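Local coordinates for putative beta-glucosidase (Bifidobacterium adolescentis, PDB 5WAB), which hydrolyses beta-glucosides as a member of glycoside hydrolase family 3, and probably also releases terminal arabinopyranosyl units from ginsenosides, at residues 234-237 / 238-241; 337-340 / 341-345. All coordinates share one frame; numbering follows the deposited sequence.

Contact 1: 234-237 / 238-241; sequences GADH and DRVA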
ATOM      1  N   GLY A 234     -18.653  13.064   2.417  1.00 26.96           N
ATOM      2  CA  GLY A 234     -18.890  13.943   3.536  1.00 26.98           C
ATOM      3  C   GLY A 234     -17.730  14.844   3.891  1.00 27.17           C
ATOM      4  O   GLY A 234     -17.865  15.655   4.814  1.00 28.12           O
ATOM      5  N   ALA A 235     -16.595  14.728   3.190  1.00 27.17           N
ATOM      6  CA  ALA A 235     -15.401  15.490   3.540  1.00 25.93           C
ATOM      7  C   ALA A 235     -15.473  16.953   3.118  1.00 26.19           C
ATOM      8  O   ALA A 235     -14.668  17.758   3.596  1.00 26.24           O
ATOM      9  CB  ALA A 235     -14.162  14.846   2.919  1.00 24.40           C
ATOM     10  N   ASP A 236     -16.403  17.311   2.235  1.00 26.60           N
ATOM     11  CA  ASP A 236     -16.567  18.688   1.783  1.00 27.37           C
ATOM     12  C   ASP A 236     -17.492  19.394   2.768  1.00 28.41           C
ATOM     13  O   ASP A 236     -18.695  19.116   2.808  1.00 29.01           O
ATOM     14  CB  ASP A 236     -17.125  18.722   0.363  1.00 27.86           C
ATOM     15  CG  ASP A 236     -17.093  20.112  -0.253  1.00 27.93           C
ATOM     16  OD1 ASP A 236     -17.020  21.115   0.495  1.00 27.35           O
ATOM     17  OD2 ASP A 236     -17.147  20.200  -1.501  1.00 28.72           O
ATOM     18  N   HIS A 237     -16.930  20.295   3.570  1.00 28.25           N
ATOM     19  CA  HIS A 237     -17.697  20.996   4.595  1.00 30.17           C
ATOM     20  C   HIS A 237     -18.112  22.400   4.184  1.00 29.03           C
ATOM     21  O   HIS A 237     -19.140  22.892   4.658  1.00 28.73           O
ATOM     22  CB  HIS A 237     -16.883  21.076   5.890  1.00 32.18           C
ATOM     23  CG  HIS A 237     -16.578  19.739   6.489  1.00 34.47           C
ATOM     24  ND1 HIS A 237     -17.264  18.596   6.142  1.00 35.05           N
ATOM     25  CD2 HIS A 237     -15.631  19.356   7.378  1.00 35.31           C
ATOM     26  CE1 HIS A 237     -16.769  17.570   6.809  1.00 35.71           C
ATOM     27  NE2 HIS A 237     -15.776  18.003   7.564  1.00 35.86           N
ATOM     28  N   ASP A 238     -17.327  23.050   3.329  1.00 27.99           N
ATOM     29  CA  ASP A 238     -17.603  24.396   2.833  1.00 27.12           C
ATOM     30  C   ASP A 238     -17.519  24.351   1.314  1.00 25.67           C
ATOM     31  O   ASP A 238     -16.419  24.262   0.760  1.00 25.94           O
ATOM     32  CB  ASP A 238     -16.605  25.406   3.406  1.00 26.11           C
ATOM     33  CG  ASP A 238     -17.076  26.839   3.282  1.00 26.26           C
ATOM     34  OD1 ASP A 238     -17.808  27.159   2.322  1.00 26.72           O
ATOM     35  OD2 ASP A 238     -16.701  27.652   4.150  1.00 27.28           O
ATOM     36  N   ARG A 239     -18.674  24.421   0.644  1.00 24.54           N
ATOM     37  CA  ARG A 239     -18.700  24.287  -0.810  1.00 22.25           C
ATOM     38  C   ARG A 239     -17.793  25.313  -1.475  1.00 21.20           C
ATOM     39  O   ARG A 239     -16.995  24.974  -2.355  1.00 21.71           O
ATOM     40  CB  ARG A 239     -20.129  24.422  -1.328  1.00 23.47           C
ATOM     41  CG  ARG A 239     -21.032  23.232  -1.042  1.00 24.37           C
ATOM     42  CD  ARG A 239     -20.508  21.945  -1.664  1.00 23.16           C
ATOM     43  NE  ARG A 239     -20.188  22.077  -3.085  1.00 22.25           N
ATOM     44  CZ  ARG A 239     -21.069  21.959  -4.075  1.00 22.87           C
ATOM     45  NH1 ARG A 239     -22.347  21.725  -3.810  1.00 23.79           N
ATOM     46  NH2 ARG A 239     -20.674  22.087  -5.339  1.00 21.69           N
ATOM     47  N   VAL A 240     -17.909  26.580  -1.075  1.00 21.50           N
ATOM     48  CA  VAL A 240     -17.123  27.628  -1.714  1.00 19.24           C
ATOM     49  C   VAL A 240     -15.646  27.468  -1.382  1.00 19.16           C
ATOM     50  O   VAL A 240     -14.783  27.557  -2.267  1.00 19.09           O
ATOM     51  CB  VAL A 240     -17.647  29.017  -1.300  1.00 18.28           C
ATOM     52  CG1 VAL A 240     -16.836  30.115  -1.965  1.00 16.75           C
ATOM     53  CG2 VAL A 240     -19.105  29.146  -1.653  1.00 18.25           C
ATOM     54  N   ALA A 241     -15.330  27.201  -0.111  1.00 19.76           N
ATOM     55  CA  ALA A 241     -13.932  27.071   0.288  1.00 19.82           C
ATOM     56  C   ALA A 241     -13.261  25.892  -0.403  1.00 19.01           C
ATOM     57  O   ALA A 241     -12.115  26.000  -0.855  1.00 17.98           O
ATOM     58  CB  ALA A 241     -13.828  26.935   1.805  1.00 21.54           C
TER
HETATM   59  O   HOH W   1     -16.738  22.565  -3.051  1.00 21.93           O
HETATM   60  O   HOH W   2     -15.007  22.088   2.858  1.00 22.57           O

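Contact 2: 337-340 / 341-345; sequences IGEF and ARTPR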
ATOM      1  N   ILE A 337      -6.270 -27.777  10.820  1.00 33.51           N
ATOM      2  CA  ILE A 337      -6.922 -27.271  12.023  1.00 34.01           C
ATOM      3  C   ILE A 337      -7.097 -25.765  11.899  1.00 32.80           C
ATOM      4  O   ILE A 337      -6.188 -25.058  11.453  1.00 32.11           O
ATOM      5  CB  ILE A 337      -6.128 -27.624  13.302  1.00 34.14           C
ATOM      6  CG1 ILE A 337      -5.961 -29.138  13.435  1.00 34.87           C
ATOM      7  CG2 ILE A 337      -6.814 -27.074  14.542  1.00 32.92           C
ATOM      8  CD1 ILE A 337      -5.177 -29.540  14.651  1.00 32.53           C
ATOM      9  N   GLY A 338      -8.267 -25.275  12.299  1.00 33.01           N
ATOM     10  CA  GLY A 338      -8.537 -23.841  12.253  1.00 32.22           C
ATOM     11  C   GLY A 338      -9.703 -23.556  11.328  1.00 32.91           C
ATOM     12  O   GLY A 338      -9.724 -23.961  10.165  1.00 34.10           O
ATOM     13  N   GLU A 339     -10.692 -22.832  11.863  1.00 33.17           N
ATOM     14  CA  GLU A 339     -11.909 -22.531  11.116  1.00 33.97           C
ATOM     15  C   GLU A 339     -11.629 -21.695   9.870  1.00 32.01           C
ATOM     16  O   GLU A 339     -12.455 -21.671   8.952  1.00 31.64           O
ATOM     17  CB  GLU A 339     -12.912 -21.822  12.033  1.00 34.79           C
ATOM     18  CG  GLU A 339     -14.284 -21.568  11.425  1.00 34.75           C
ATOM     19  CD  GLU A 339     -14.946 -22.839  10.942  1.00 36.35           C
ATOM     20  OE1 GLU A 339     -14.793 -23.882  11.614  1.00 36.94           O
ATOM     21  OE2 GLU A 339     -15.628 -22.797   9.896  1.00 36.98           O
ATOM     22  N   PHE A 340     -10.494 -20.993   9.826  1.00 30.53           N
ATOM     23  CA  PHE A 340     -10.146 -20.221   8.638  1.00 32.54           C
ATOM     24  C   PHE A 340     -10.007 -21.112   7.409  1.00 33.47           C
ATOM     25  O   PHE A 340     -10.186 -20.643   6.279  1.00 35.49           O
ATOM     26  CB  PHE A 340      -8.842 -19.453   8.864  1.00 31.24           C
ATOM     27  CG  PHE A 340      -8.936 -18.376   9.909  1.00 32.19           C
ATOM     28  CD1 PHE A 340      -9.592 -17.186   9.639  1.00 33.10           C
ATOM     29  CD2 PHE A 340      -8.349 -18.542  11.150  1.00 32.76           C
ATOM     30  CE1 PHE A 340      -9.671 -16.188  10.597  1.00 32.83           C
ATOM     31  CE2 PHE A 340      -8.425 -17.547  12.109  1.00 33.16           C
ATOM     32  CZ  PHE A 340      -9.088 -16.370  11.832  1.00 32.68           C
ATOM     33  N   ALA A 341      -9.686 -22.392   7.605  1.00 33.32           N
ATOM     34  CA  ALA A 341      -9.537 -23.294   6.469  1.00 33.96           C
ATOM     35  C   ALA A 341     -10.875 -23.635   5.830  1.00 35.01           C
ATOM     36  O   ALA A 341     -10.928 -23.926   4.630  1.00 36.44           O
ATOM     37  CB  ALA A 341      -8.821 -24.568   6.904  1.00 35.66           C
ATOM     38  N   ARG A 342     -11.957 -23.623   6.605  1.00 34.48           N
ATOM     39  CA  ARG A 342     -13.289 -23.861   6.064  1.00 35.00           C
ATOM     40  C   ARG A 342     -14.055 -22.574   5.792  1.00 33.80           C
ATOM     41  O   ARG A 342     -14.747 -22.477   4.774  1.00 33.65           O
ATOM     42  CB  ARG A 342     -14.087 -24.776   6.997  1.00 37.52           C
ATOM     43  CG  ARG A 342     -15.480 -25.097   6.495  1.00 39.65           C
ATOM     44  CD  ARG A 342     -16.181 -26.060   7.423  1.00 41.22           C
ATOM     45  NE  ARG A 342     -16.066 -25.684   8.823  1.00 41.32           N
ATOM     46  CZ  ARG A 342     -16.623 -26.373   9.812  1.00 42.56           C
ATOM     47  NH1 ARG A 342     -17.327 -27.462   9.537  1.00 44.42           N
ATOM     48  NH2 ARG A 342     -16.479 -25.978  11.070  1.00 41.86           N
ATOM     49  N   THR A 343     -13.945 -21.578   6.672  1.00 33.37           N
ATOM     50  CA  THR A 343     -14.574 -20.275   6.476  1.00 32.68           C
ATOM     51  C   THR A 343     -13.464 -19.251   6.294  1.00 31.53           C
ATOM     52  O   THR A 343     -12.989 -18.659   7.274  1.00 32.16           O
ATOM     53  CB  THR A 343     -15.469 -19.897   7.658  1.00 33.01           C
ATOM     54  OG1 THR A 343     -16.347 -20.989   7.962  1.00 30.63           O
ATOM     55  CG2 THR A 343     -16.290 -18.657   7.321  1.00 29.71           C
ATOM     56  N   PRO A 344     -13.006 -19.014   5.068  1.00 30.19           N
ATOM     57  CA  PRO A 344     -11.808 -18.194   4.877  1.00 30.64           C
ATOM     58  C   PRO A 344     -12.072 -16.722   5.138  1.00 32.67           C
ATOM     59  O   PRO A 344     -13.163 -16.203   4.891  1.00 34.09           O
ATOM     60  CB  PRO A 344     -11.446 -18.435   3.407  1.00 29.11           C
ATOM     61  CG  PRO A 344     -12.744 -18.770   2.768  1.00 30.70           C
ATOM     62  CD  PRO A 344     -13.519 -19.549   3.795  1.00 30.36           C
ATOM     63  N   ARG A 345     -11.047 -16.050   5.651  1.00 33.22           N
ATOM     64  CA  ARG A 345     -11.009 -14.597   5.732  1.00 34.71           C
ATOM     65  C   ARG A 345     -10.043 -14.105   4.663  1.00 34.70           C
ATOM     66  O   ARG A 345      -8.830 -14.322   4.765  1.00 33.98           O
ATOM     67  CB  ARG A 345     -10.601 -14.110   7.120  1.00 36.59           C
ATOM     68  CG  ARG A 345     -10.436 -12.604   7.152  1.00 38.60           C
ATOM     69  CD  ARG A 345     -10.760 -11.997   8.496  1.00 39.87           C
ATOM     70  NE  ARG A 345     -10.808 -10.541   8.404  1.00 40.98           N
ATOM     71  CZ  ARG A 345      -9.735  -9.756   8.397  1.00 41.58           C
ATOM     72  NH1 ARG A 345      -8.522 -10.282   8.477  1.00 41.40           N
ATOM     73  NH2 ARG A 345      -9.872  -8.442   8.304  1.00 43.23           N
TER

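Contact 1: 234-237 / 238-241
Asp236 reaches forward to Arg239 at the start of helix 239-245. With CG anti to the backbone N (chi1 -170°), its carboxylate packs OD2 3.8 Å from Arg239 CD. The ion pair is long, OD2 to NE 3.9 Å, and the carboxylate and guanidinium planes stand 77° apart. Water 1 bridges them, bonded to Asp236 OD2 at 2.9 Å and to Arg239 O, and lying at the guanidinium edge with a weak bond to NE. This inner side is the tight one: buried Arg239 lies against Gln259 and Ile260, and Thr256 and Asp257 hold its NH1. Asp236 OD1 lies 3.2 Å from Asp238 O, and the Ser242 hydroxyl bridges these two acceptors. Residues 234-237 follow strand 228-230, the outermost of the parallel strands in the TIM-barrel-like domain, just after a Ser-Asp-Trp sequence that in GH3 relatives carries the nucleophile. Cutting the Asp236 side chain back to an alanine here would probably cost Ser242 and water 1 one acceptor each and leave Arg239 NE without this nearby negative charge. The outer side is looser: Asp238 caps the helix through a weak bond from Ala241 N to OD1 (3.5 Å), Asp238 N donates to water 2, and the exposed His237 ring turns one face to Ala235 O.

Contact 2: 337-340 / 341-345
A tight turn beyond strand 334-337, in the GH3 C-terminal domain, is defined by two backbone bonds: Ala341 N to Gly338 O, three residues apart, and Thr343 N to Glu339 O, four apart. The second is short at 2.7 Å between Thr343 N and Glu339 O, and its donor lies nearly along the C=O axis (171°). The Glu339 side chain curls over this turn. Its chain bends at chi2 (57°), which brings the carboxylate round to Arg342 and Thr343. Arg342 grips it side-on with two nitrogens, NH2 2.7 Å from the syn lone pair of Glu339 OE1 and NE 3.1 Å from Glu339 OE2. The first bond is in the guanidinium plane; the second is tilted from it, as expected with the two planes 41° apart. Thr343 OG1 donates to the anti lone pair of Glu339 OE2 at 2.7 Å, so this oxygen has two donors on different sides, which fixes the rotation of the carboxylate. Phe340 carries the buried side: Arg345 CB lies 4.1 Å from Phe340 CD1, at the ring edge, and Phe340 O receives a CA-H...O contact from Pro344. Arg345 leads away to a salt bridge with Glu415. Phe340 and Ala341 pack on Phe407 of strand 403-409, Phe340 also on Gln430 of helix 428-438, and Ala341 and Arg342 on Leu363 of helix 362-368.

Read from the N terminus, the two contacts come in series: contact 1 is complete before contact 2 begins, and they neither nest nor cross. Both lie on the way from a strand to a helix. Contact 1 is in the loop that leads from strand 228-230 into helix 239-245, its two halves joined by a long ion pair and by waters, whereas contact 2, between strand 334-337 and helix 362-368, is a turn closed by backbone bonds. The first sits beside the parallel beta-strands of the TIM-barrel-like N-terminal part, the second beside the mixed beta-strands of the C-terminal part. Their centres are 44 Å apart and their nearest atoms about 24 Å, so neither touches the other.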